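Local coordinates for protein adenosine deaminase 1 (Arthrobacter aurescens, PDB 3RYS) that probably catalyses the zinc-dependent hydrolytic deamination of adenine to hypoxanthine, a step of purine salvage, at residues Arg96-Met102 with Gly133-Ile139; Phe142-Met146 with Glu174-Pro178; Val234-Val238 with Ala270-Asn274; Val304-Ala308 with Trp335-Val340. The contacts are given in a common frame with arbitrary orientation. Numbering follows the deposited sequence.

All four contacts belong to one TIM-barrel chain with a zinc ion and adenine bound in its active site. Interaction 1 pairs two neighbouring barrel strands; the side chain of M101 comes within about 5 Å of the zinc and 7 Å of adenine. Interaction 2 joins the end of strand 135-143 to the loop after strand 167-171, its centre 24 Å from that of interaction 1, and the side chain of E174 lies about 6 Å from adenine. Interaction 3 belongs to the outer packing, with L237 about 11 Å from H223 between side chains. Interaction 4 is farthest from interaction 2 (39 Å between centres) and away from the site; its nearest atoms are about 7 Å from interaction 3.

Interaction 1. Residues Arg96-Met102 with Gly133-Ile139; sequences RHAEIMM and GVSTLLI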
loop_
_atom_site.group_PDB
_atom_site.type_symbol
_atom_site.label_atom_id
_atom_site.label_comp_id
_atom_site.label_asym_id
_atom_site.label_seq_id
_atom_site.Cartn_x
_atom_site.Cartn_y
_atom_site.Cartn_z
ATOM N N ARG A 96 8.753 -7.904 7.305
ATOM C CA ARG A 96 8.722 -8.271 8.716
ATOM C C ARG A 96 7.486 -7.688 9.391
ATOM O O ARG A 96 7.013 -8.192 10.412
ATOM C CB ARG A 96 9.987 -7.766 9.404
ATOM C CG ARG A 96 11.242 -8.441 8.906
ATOM C CD ARG A 96 11.249 -9.889 9.349
ATOM N NE ARG A 96 11.361 -9.981 10.798
ATOM C CZ ARG A 96 10.760 -10.904 11.540
ATOM N NH1 ARG A 96 9.993 -11.820 10.963
ATOM N NH2 ARG A 96 10.919 -10.906 12.858
ATOM N N HIS A 97 6.966 -6.624 8.792
ATOM C CA HIS A 97 5.792 -5.933 9.294
ATOM C C HIS A 97 5.027 -5.370 8.103
ATOM O O HIS A 97 5.618 -4.774 7.194
ATOM C CB HIS A 97 6.214 -4.807 10.236
ATOM C CG HIS A 97 5.069 -4.043 10.823
ATOM N ND1 HIS A 97 4.605 -2.862 10.283
ATOM C CD2 HIS A 97 4.307 -4.281 11.916
ATOM C CE1 HIS A 97 3.601 -2.412 11.012
ATOM N NE2 HIS A 97 3.400 -3.254 12.010
ATOM N N ALA A 98 3.715 -5.565 8.105
ATOM C CA ALA A 98 2.889 -5.151 6.983
ATOM C C ALA A 98 1.682 -4.361 7.459
ATOM O O ALA A 98 0.892 -4.848 8.269
ATOM C CB ALA A 98 2.450 -6.365 6.182
ATOM N N GLU A 99 1.548 -3.133 6.968
ATOM C CA GLU A 99 0.369 -2.332 7.269
ATOM C C GLU A 99 -0.517 -2.266 6.032
ATOM O O GLU A 99 -0.197 -1.600 5.048
ATOM C CB GLU A 99 0.756 -0.954 7.809
ATOM C CG GLU A 99 1.351 -1.041 9.213
ATOM C CD GLU A 99 1.805 0.291 9.776
ATOM O OE1 GLU A 99 1.257 1.337 9.370
ATOM O OE2 GLU A 99 2.707 0.281 10.640
ATOM N N ILE A 100 -1.634 -2.981 6.099
ATOM C CA ILE A 100 -2.380 -3.371 4.911
ATOM C C ILE A 100 -3.656 -2.571 4.695
ATOM O O ILE A 100 -4.491 -2.444 5.591
ATOM C CB ILE A 100 -2.725 -4.866 4.986
ATOM C CG1 ILE A 100 -1.438 -5.687 5.101
ATOM C CG2 ILE A 100 -3.539 -5.295 3.778
ATOM C CD1 ILE A 100 -1.634 -7.059 5.707
ATOM N N MET A 101 -3.805 -2.037 3.490
ATOM C CA MET A 101 -5.017 -1.315 3.128
ATOM C C MET A 101 -6.090 -2.224 2.539
ATOM O O MET A 101 -5.814 -3.297 1.994
ATOM C CB MET A 101 -4.711 -0.169 2.161
ATOM C CG MET A 101 -4.545 1.177 2.840
ATOM S SD MET A 101 -4.104 2.481 1.677
ATOM C CE MET A 101 -2.355 2.170 1.471
ATOM N N MET A 102 -7.325 -1.764 2.650
ATOM C CA MET A 102 -8.470 -2.507 2.187
ATOM C C MET A 102 -9.528 -1.477 1.823
ATOM O O MET A 102 -9.665 -0.464 2.510
ATOM C CB MET A 102 -8.950 -3.419 3.307
ATOM C CG MET A 102 -10.378 -3.894 3.195
ATOM S SD MET A 102 -10.840 -4.708 4.736
ATOM C CE MET A 102 -12.516 -5.192 4.345
ATOM N N GLY A 133 5.212 -14.914 10.594
ATOM C CA GLY A 133 6.186 -14.073 11.265
ATOM C C GLY A 133 6.108 -12.621 10.827
ATOM O O GLY A 133 7.123 -11.925 10.772
ATOM N N VAL A 134 4.899 -12.160 10.521
ATOM C CA VAL A 134 4.696 -10.787 10.084
ATOM C C VAL A 134 3.722 -10.046 10.994
ATOM O O VAL A 134 2.564 -10.444 11.126
ATOM C CB VAL A 134 4.147 -10.742 8.647
ATOM C CG1 VAL A 134 3.800 -9.320 8.256
ATOM C CG2 VAL A 134 5.150 -11.339 7.671
ATOM N N SER A 135 4.194 -8.971 11.621
ATOM C CA SER A 135 3.323 -8.071 12.376
ATOM C C SER A 135 2.405 -7.353 11.402
ATOM O O SER A 135 2.829 -6.994 10.304
ATOM C CB SER A 135 4.150 -7.033 13.128
ATOM O OG SER A 135 4.923 -7.628 14.146
ATOM N N THR A 136 1.157 -7.123 11.790
ATOM C CA THR A 136 0.208 -6.527 10.856
ATOM C C THR A 136 -0.731 -5.492 11.464
ATOM O O THR A 136 -1.128 -5.600 12.623
ATOM C CB THR A 136 -0.646 -7.601 10.159
ATOM O OG1 THR A 136 -1.387 -8.336 11.140
ATOM C CG2 THR A 136 0.239 -8.548 9.365
ATOM N N LEU A 137 -1.074 -4.487 10.659
ATOM C CA LEU A 137 -2.118 -3.528 10.999
ATOM C C LEU A 137 -3.108 -3.423 9.839
ATOM O O LEU A 137 -2.717 -3.454 8.669
ATOM C CB LEU A 137 -1.529 -2.150 11.327
ATOM C CG LEU A 137 -0.950 -1.930 12.733
ATOM C CD1 LEU A 137 -1.858 -2.513 13.820
ATOM C CD2 LEU A 137 0.450 -2.501 12.848
ATOM N N LEU A 138 -4.390 -3.313 10.164
ATOM C CA LEU A 138 -5.410 -3.191 9.134
ATOM C C LEU A 138 -5.833 -1.738 8.964
ATOM O O LEU A 138 -6.221 -1.071 9.925
ATOM C CB LEU A 138 -6.623 -4.067 9.462
ATOM C CG LEU A 138 -7.676 -4.179 8.358
ATOM C CD1 LEU A 138 -7.014 -4.461 7.011
ATOM C CD2 LEU A 138 -8.707 -5.247 8.688
ATOM N N ILE A 139 -5.748 -1.249 7.734
ATOM C CA ILE A 139 -6.140 0.116 7.430
ATOM C C ILE A 139 -7.303 0.133 6.454
ATOM O O ILE A 139 -7.196 -0.374 5.340
ATOM C CB ILE A 139 -4.970 0.914 6.841
ATOM C CG1 ILE A 139 -3.955 1.232 7.935
ATOM C CG2 ILE A 139 -5.459 2.208 6.196
ATOM C CD1 ILE A 139 -2.867 2.170 7.480
#
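Two adjacent parallel strands of the TIM barrel pair here, joined through the helices between them in a beta-alpha-beta crossover. The axes run 10° apart at 4.7 Å. Backbone donors and acceptors are satisfied alternately along the pair: S135 N gives to R96 O (3.2 Å), A98 N to S135 O (2.8 Å), L137 N to A98 O (3.1 Å), I100 N to L137 O (2.8 Å) and I139 N to I100 O (2.8 Å). The series ends in a weak bond from M102 N to I139 O (3.0 Å). The backbones of H97, E99 and M101 turn to the other side and bond the chain around E17, L20 and I22. Polar groups find partners beyond the pair: R96 forms a salt bridge with E331 while its O also accepts from R324, E99 has a salt bridge with R220 plus a bond from F319 N, and T136 bonds S128. A98, I100, T136 and L138 face the surrounding helices 76-92 and 114-125, whereas H97, E99, M101, S135, L137 and I139 line the inner face, where M101, next to the zinc ligands H21 and H199, packs its CG 3.6 Å from I139 CG2.

Interaction 2. Residues Phe142-Met146 with Glu174-Pro178; sequences FLRDM and EVGNP
The guanidinium of R144 holds the carbonyl of N177 with two donors: NE to N177 O at 2.9 Å and NH2 to N177 O at 2.8 Å. Its NH1 bonds H199 O, the backbone of a zinc ligand. R144 is p at chi1, t at chi2 and m at chi3, with its CA 6.1 Å from that of N177. E174 covers one guanidinium face, its CG 3.5 Å from R144 NH1; its carboxylate accepts instead from backbone amides, including those of G201 and G204, close to E202, the predicted proton donor. L143-M146 is a type I turn (M146 N to L143 O, 2.9 Å). E174-N177 is a type II turn (N177 N to E174 O, 2.8 Å) with G176 at positive phi. Packing follows: R144 CG lies 3.8 Å from N177 CB and D145 CB 3.7 Å from N177 ND2, which bonds A173 O. Such loops at the C-terminal strand ends form the catalytic mouth of a TIM barrel; here they follow neighbouring strands 135-143 and 167-171, with helix 206-214 meeting E174 and P178 through Y208.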
loop_
_atom_site.group_PDB
_atom_site.type_symbol
_atom_site.label_atom_id
_atom_site.label_comp_id
_atom_site.label_asym_id
_atom_site.label_seq_id
_atom_site.Cartn_x
_atom_site.Cartn_y
_atom_site.Cartn_z
ATOM N N PHE A 142 -10.665 4.598 1.929
ATOM C CA PHE A 142 -11.918 5.079 1.365
ATOM C C PHE A 142 -11.759 5.550 -0.078
ATOM O O PHE A 142 -10.745 6.133 -0.441
ATOM C CB PHE A 142 -12.505 6.168 2.265
ATOM C CG PHE A 142 -12.899 5.663 3.631
ATOM C CD1 PHE A 142 -14.204 5.275 3.893
ATOM C CD2 PHE A 142 -11.958 5.550 4.644
ATOM C CE1 PHE A 142 -14.567 4.799 5.143
ATOM C CE2 PHE A 142 -12.318 5.069 5.896
ATOM C CZ PHE A 142 -13.623 4.693 6.142
ATOM N N LEU A 143 -12.762 5.272 -0.904
ATOM C CA LEU A 143 -12.706 5.612 -2.323
ATOM C C LEU A 143 -13.012 7.087 -2.543
ATOM O O LEU A 143 -14.158 7.519 -2.425
ATOM C CB LEU A 143 -13.682 4.744 -3.115
ATOM C CG LEU A 143 -13.563 3.247 -2.810
ATOM C CD1 LEU A 143 -14.561 2.436 -3.629
ATOM C CD2 LEU A 143 -12.142 2.759 -3.052
ATOM N N ARG A 144 -11.984 7.855 -2.878
ATOM C CA ARG A 144 -12.110 9.305 -2.964
ATOM C C ARG A 144 -13.069 9.769 -4.056
ATOM O O ARG A 144 -13.501 10.920 -4.049
ATOM C CB ARG A 144 -10.736 9.952 -3.152
ATOM C CG ARG A 144 -10.056 9.605 -4.465
ATOM C CD ARG A 144 -8.580 9.932 -4.399
ATOM N NE ARG A 144 -8.357 11.248 -3.806
ATOM C CZ ARG A 144 -7.195 11.659 -3.311
ATOM N NH1 ARG A 144 -6.141 10.854 -3.331
ATOM N NH2 ARG A 144 -7.085 12.872 -2.788
ATOM N N ASP A 145 -13.402 8.883 -4.992
ATOM C CA ASP A 145 -14.358 9.225 -6.053
ATOM C C ASP A 145 -15.782 8.786 -5.719
ATOM O O ASP A 145 -16.630 8.663 -6.598
ATOM C CB ASP A 145 -13.922 8.678 -7.420
ATOM C CG ASP A 145 -13.525 7.211 -7.372
ATOM O OD1 ASP A 145 -13.762 6.545 -6.340
ATOM O OD2 ASP A 145 -12.974 6.721 -8.380
ATOM N N MET A 146 -16.026 8.535 -4.441
ATOM C CA MET A 146 -17.379 8.393 -3.932
ATOM C C MET A 146 -17.584 9.486 -2.899
ATOM O O MET A 146 -16.625 10.140 -2.486
ATOM C CB MET A 146 -17.599 7.021 -3.304
ATOM C CG MET A 146 -17.582 5.872 -4.292
ATOM S SD MET A 146 -18.213 4.366 -3.529
ATOM C CE MET A 146 -17.793 3.158 -4.778
ATOM N N GLU A 174 -7.400 10.004 -8.026
ATOM C CA GLU A 174 -6.956 11.193 -7.301
ATOM C C GLU A 174 -7.366 12.521 -7.942
ATOM O O GLU A 174 -7.978 13.370 -7.294
ATOM C CB GLU A 174 -5.441 11.173 -7.089
ATOM C CG GLU A 174 -4.946 12.369 -6.283
ATOM C CD GLU A 174 -3.460 12.314 -5.983
ATOM O OE1 GLU A 174 -2.755 11.472 -6.580
ATOM O OE2 GLU A 174 -2.994 13.119 -5.149
ATOM N N VAL A 175 -7.016 12.700 -9.211
ATOM C CA VAL A 175 -7.248 13.969 -9.887
ATOM C C VAL A 175 -8.717 14.386 -9.845
ATOM O O VAL A 175 -9.608 13.614 -10.205
ATOM C CB VAL A 175 -6.744 13.934 -11.345
ATOM C CG1 VAL A 175 -7.239 15.151 -12.110
ATOM C CG2 VAL A 175 -5.220 13.861 -11.376
ATOM N N GLY A 176 -8.962 15.612 -9.395
ATOM C CA GLY A 176 -10.315 16.125 -9.281
ATOM C C GLY A 176 -11.015 15.695 -8.002
ATOM O O GLY A 176 -12.184 16.022 -7.784
ATOM N N ASN A 177 -10.300 14.958 -7.158
ATOM C CA ASN A 177 -10.841 14.499 -5.886
ATOM C C ASN A 177 -9.916 14.847 -4.719
ATOM O O ASN A 177 -9.304 13.965 -4.115
ATOM C CB ASN A 177 -11.093 12.992 -5.931
ATOM C CG ASN A 177 -12.193 12.611 -6.911
ATOM O OD1 ASN A 177 -13.331 13.076 -6.803
ATOM N ND2 ASN A 177 -11.861 11.750 -7.868
ATOM N N PRO A 178 -9.829 16.144 -4.388
ATOM C CA PRO A 178 -8.866 16.672 -3.417
ATOM C C PRO A 178 -9.079 16.087 -2.029
ATOM O O PRO A 178 -10.202 15.709 -1.683
ATOM C CB PRO A 178 -9.177 18.178 -3.384
ATOM C CG PRO A 178 -10.047 18.440 -4.554
ATOM C CD PRO A 178 -10.785 17.174 -4.823
#

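Interaction 3. Residues Val234-Val238 with Ala270-Asn274; sequences VQRLV and AIGLN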
loop_
_atom_site.group_PDB
_atom_site.type_symbol
_atom_site.label_atom_id
_atom_site.label_comp_id
_atom_site.label_asym_id
_atom_site.label_seq_id
_atom_site.Cartn_x
_atom_site.Cartn_y
_atom_site.Cartn_z
ATOM N N VAL A 234 8.541 20.227 -0.819
ATOM C CA VAL A 234 9.692 19.363 -0.593
ATOM C C VAL A 234 10.392 19.779 0.692
ATOM O O VAL A 234 10.888 18.942 1.442
ATOM C CB VAL A 234 10.711 19.470 -1.749
ATOM C CG1 VAL A 234 11.931 18.606 -1.466
ATOM C CG2 VAL A 234 10.070 19.084 -3.071
ATOM N N GLN A 235 10.413 21.085 0.933
ATOM C CA GLN A 235 11.127 21.666 2.063
ATOM C C GLN A 235 10.496 21.244 3.380
ATOM O O GLN A 235 11.189 20.811 4.300
ATOM C CB GLN A 235 11.122 23.187 1.949
ATOM C CG GLN A 235 12.474 23.838 2.135
ATOM C CD GLN A 235 12.593 25.149 1.362
ATOM O OE1 GLN A 235 13.380 25.255 0.417
ATOM N NE2 GLN A 235 11.796 26.144 1.748
ATOM N N ARG A 236 9.175 21.369 3.464
ATOM C CA ARG A 236 8.442 20.961 4.656
ATOM C C ARG A 236 8.541 19.458 4.917
ATOM O O ARG A 236 8.735 19.028 6.055
ATOM C CB ARG A 236 6.973 21.362 4.548
ATOM C CG ARG A 236 6.112 20.711 5.609
ATOM C CD ARG A 236 4.638 20.872 5.308
ATOM N NE ARG A 236 3.822 20.351 6.395
ATOM C CZ ARG A 236 2.512 20.537 6.492
ATOM N NH1 ARG A 236 1.876 21.233 5.557
ATOM N NH2 ARG A 236 1.842 20.029 7.520
ATOM N N LEU A 237 8.396 18.663 3.861
ATOM C CA LEU A 237 8.537 17.217 3.973
ATOM C C LEU A 237 9.858 16.869 4.647
ATOM O O LEU A 237 9.890 16.183 5.671
ATOM C CB LEU A 237 8.463 16.572 2.590
ATOM C CG LEU A 237 7.084 16.137 2.077
ATOM C CD1 LEU A 237 5.945 16.855 2.785
ATOM C CD2 LEU A 237 6.992 16.323 0.572
ATOM N N VAL A 238 10.947 17.359 4.068
ATOM C CA VAL A 238 12.276 17.161 4.627
ATOM C C VAL A 238 12.374 17.659 6.073
ATOM O O VAL A 238 12.923 16.979 6.940
ATOM C CB VAL A 238 13.338 17.883 3.779
ATOM C CG1 VAL A 238 14.666 17.924 4.516
ATOM C CG2 VAL A 238 13.487 17.209 2.430
ATOM N N ALA A 270 18.441 11.171 -1.458
ATOM C CA ALA A 270 19.595 12.053 -1.329
ATOM C C ALA A 270 19.262 13.385 -0.655
ATOM O O ALA A 270 20.067 13.903 0.118
ATOM C CB ALA A 270 20.249 12.288 -2.682
ATOM N N ILE A 271 18.088 13.942 -0.942
ATOM C CA ILE A 271 17.722 15.234 -0.364
ATOM C C ILE A 271 17.049 15.130 1.005
ATOM O O ILE A 271 16.601 16.135 1.555
ATOM C CB ILE A 271 16.831 16.070 -1.296
ATOM C CG1 ILE A 271 15.504 15.354 -1.546
ATOM C CG2 ILE A 271 17.564 16.387 -2.597
ATOM C CD1 ILE A 271 14.582 16.094 -2.499
ATOM N N GLY A 272 16.974 13.917 1.547
ATOM C CA GLY A 272 16.536 13.729 2.918
ATOM C C GLY A 272 15.058 13.467 3.138
ATOM O O GLY A 272 14.611 13.389 4.283
ATOM N N LEU A 273 14.290 13.340 2.059
ATOM C CA LEU A 273 12.890 12.952 2.193
ATOM C C LEU A 273 12.822 11.589 2.869
ATOM O O LEU A 273 13.565 10.676 2.508
ATOM C CB LEU A 273 12.198 12.897 0.830
ATOM C CG LEU A 273 11.961 14.225 0.110
ATOM C CD1 LEU A 273 11.360 13.980 -1.260
ATOM C CD2 LEU A 273 11.058 15.119 0.940
ATOM N N ASN A 274 11.941 11.458 3.854
ATOM C CA ASN A 274 11.807 10.213 4.604
ATOM C C ASN A 274 11.052 9.136 3.820
ATOM O O ASN A 274 9.939 8.750 4.183
ATOM C CB ASN A 274 11.111 10.484 5.933
ATOM C CG ASN A 274 11.001 9.249 6.792
ATOM O OD1 ASN A 274 11.803 8.323 6.670
ATOM N ND2 ASN A 274 10.002 9.225 7.668
HETATM O O HOH W 1 10.041 13.701 4.517
#
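Apolar side chains of helix 231-240 pack on the Schellman turn that ends helix 265-270. L273 is the main contributor: its chi1 m, chi2 t rotamer carries CD2 to the helix, where it lies 3.4 Å from L237 CB, 3.5 Å from V238 CG2 and 4.3 Å from V234 CG1. I271, with chi1 p and chi2 t, extends CD1 to within 3.8 Å of V234 CG1. V234 and V238, one helical turn apart, both have chi1 t; V238 thereby sets CG2 against L273 and 3.4 Å from I271 O. L237 sits between rotamer wells at both chi angles (-91° and 21°), and it is its CB that meets L273. Between I271 and L273, G272 takes phi 93°, where a CB would crowd the I271 carbonyl and come about 3.8 Å from V238 CG1. The polar link is indirect: a water accepts from N274 N (3.0 Å) and donates weakly to L237 O (2.7 Å). N274 itself, with chi1 t, leads its amide away from the segment 234-238 to bond Q241 O. The contact thus seats a barrel helix against the chain entering strand 275-277, which runs parallel to strand 244-246 just after that helix, while R236 and L237 also touch L213 of helix 206-214.

Interaction 4. Residues Val304-Ala308 with Trp335-Val340; sequences VPEQA and WVKASV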
loop_
_atom_site.group_PDB
_atom_site.type_symbol
_atom_site.label_atom_id
_atom_site.label_comp_id
_atom_site.label_asym_id
_atom_site.label_seq_id
_atom_site.Cartn_x
_atom_site.Cartn_y
_atom_site.Cartn_z
ATOM N N VAL A 304 23.948 -1.395 -0.850
ATOM C CA VAL A 304 23.464 -2.061 0.354
ATOM C C VAL A 304 23.104 -1.055 1.455
ATOM O O VAL A 304 22.008 -1.113 2.017
ATOM C CB VAL A 304 24.485 -3.102 0.886
ATOM C CG1 VAL A 304 24.146 -3.505 2.312
ATOM C CG2 VAL A 304 24.532 -4.319 -0.023
ATOM N N PRO A 305 24.028 -0.130 1.768
ATOM C CA PRO A 305 23.744 0.900 2.774
ATOM C C PRO A 305 22.547 1.762 2.382
ATOM O O PRO A 305 21.791 2.201 3.248
ATOM C CB PRO A 305 25.017 1.749 2.776
ATOM C CG PRO A 305 26.083 0.837 2.277
ATOM C CD PRO A 305 25.417 -0.054 1.278
ATOM N N GLU A 306 22.375 2.011 1.089
ATOM C CA GLU A 306 21.229 2.790 0.637
ATOM C C GLU A 306 19.936 2.001 0.855
ATOM O O GLU A 306 18.983 2.515 1.451
ATOM C CB GLU A 306 21.403 3.218 -0.824
ATOM C CG GLU A 306 22.476 4.298 -1.016
ATOM C CD GLU A 306 22.829 4.550 -2.479
ATOM O OE1 GLU A 306 22.537 3.679 -3.327
ATOM O OE2 GLU A 306 23.403 5.619 -2.783
ATOM N N GLN A 307 19.920 0.752 0.385
ATOM C CA GLN A 307 18.810 -0.168 0.625
ATOM C C GLN A 307 18.459 -0.256 2.109
ATOM O O GLN A 307 17.285 -0.248 2.486
ATOM C CB GLN A 307 19.154 -1.566 0.113
ATOM C CG GLN A 307 18.702 -1.870 -1.304
ATOM C CD GLN A 307 19.160 -3.248 -1.768
ATOM O OE1 GLN A 307 20.357 -3.491 -1.933
ATOM N NE2 GLN A 307 18.208 -4.155 -1.981
ATOM N N ALA A 308 19.485 -0.351 2.947
ATOM C CA ALA A 308 19.278 -0.432 4.388
ATOM C C ALA A 308 18.579 0.815 4.918
ATOM O O ALA A 308 17.670 0.729 5.741
ATOM C CB ALA A 308 20.598 -0.637 5.100
ATOM N N TRP A 335 21.541 -7.392 8.641
ATOM C CA TRP A 335 21.515 -7.654 7.206
ATOM C C TRP A 335 22.635 -6.907 6.484
ATOM O O TRP A 335 23.288 -7.455 5.601
ATOM C CB TRP A 335 20.157 -7.286 6.606
ATOM C CG TRP A 335 20.105 -7.447 5.118
ATOM C CD1 TRP A 335 19.919 -8.606 4.426
ATOM C CD2 TRP A 335 20.241 -6.410 4.135
ATOM N NE1 TRP A 335 19.934 -8.358 3.074
ATOM C CE2 TRP A 335 20.129 -7.020 2.869
ATOM C CE3 TRP A 335 20.454 -5.029 4.206
ATOM C CZ2 TRP A 335 20.217 -6.291 1.678
ATOM C CZ3 TRP A 335 20.541 -4.308 3.025
ATOM C CH2 TRP A 335 20.424 -4.941 1.777
ATOM N N VAL A 336 22.855 -5.655 6.872
ATOM C CA VAL A 336 23.907 -4.839 6.275
ATOM C C VAL A 336 25.295 -5.416 6.530
ATOM O O VAL A 336 26.109 -5.522 5.613
ATOM C CB VAL A 336 23.870 -3.405 6.818
ATOM C CG1 VAL A 336 25.055 -2.607 6.295
ATOM C CG2 VAL A 336 22.566 -2.744 6.445
ATOM N N LYS A 337 25.539 -5.843 7.744
ATOM C CA LYS A 337 26.804 -6.384 8.107
ATOM C C LYS A 337 27.089 -7.682 7.461
ATOM O O LYS A 337 28.193 -7.975 7.140
ATOM C CB LYS A 337 26.847 -6.588 9.586
ATOM C CG LYS A 337 27.121 -5.402 10.336
ATOM C CD LYS A 337 27.035 -5.726 11.724
ATOM C CE LYS A 337 26.828 -4.516 12.519
ATOM N NZ LYS A 337 27.460 -4.657 13.812
ATOM N N ALA A 338 26.066 -8.468 7.288
ATOM C CA ALA A 338 26.192 -9.716 6.606
ATOM C C ALA A 338 26.273 -9.563 5.089
ATOM O O ALA A 338 26.642 -10.455 4.397
ATOM C CB ALA A 338 25.056 -10.561 6.962
ATOM N N SER A 339 25.931 -8.403 4.592
ATOM C CA SER A 339 25.656 -8.196 3.205
ATOM C C SER A 339 26.645 -7.340 2.490
ATOM O O SER A 339 26.485 -7.092 1.347
ATOM C CB SER A 339 24.291 -7.536 3.057
ATOM O OG SER A 339 23.288 -8.487 2.979
ATOM N N VAL A 340 27.665 -6.847 3.151
ATOM C CA VAL A 340 28.652 -6.069 2.422
ATOM C C VAL A 340 29.894 -6.869 2.246
ATOM O O VAL A 340 30.175 -7.741 3.051
ATOM C CB VAL A 340 29.019 -4.778 3.095
ATOM C CG1 VAL A 340 27.835 -3.871 3.199
ATOM C CG2 VAL A 340 29.693 -5.021 4.406
#
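A backbone carbonyl lies at the edge of an indole: V304 O approaches W335 CZ3 to 3.7 Å, near the ring plane, while also accepting the helical bond from A308 N at 2.8 Å. W335, with chi1 t and chi2 80°, has its CA-to-CB bond sideways to segment 304-308, yet its six-membered ring reaches across to the first turn of helix 304-317. CZ3 is 3.8 Å from V304 CG1 and 4.2 Å from A308 CB, and CH2 is 4.0 Å from Q307 CB. Helices 304-317 and 322-339 follow one another across a short loop as an antiparallel helical hairpin at the C-terminal end of the deaminase chain; the local segments run at 167° with axes 9.9 Å apart, so the start of one helix meets the end of the other. V304, chi1 t, points into this gap and touches four residues: besides W335, its CG1 lies 4.2 Å from V336 CG1 and 3.8 Å from V340 CG1, and its CG2 is 3.7 Å from S339 O. The N-terminal chain packs on W335 through T9, P13 and P14, and W335 NE1 bonds T11 OG1. On the first helix, Q307 also rests on F293 and V297 of helix 289-300.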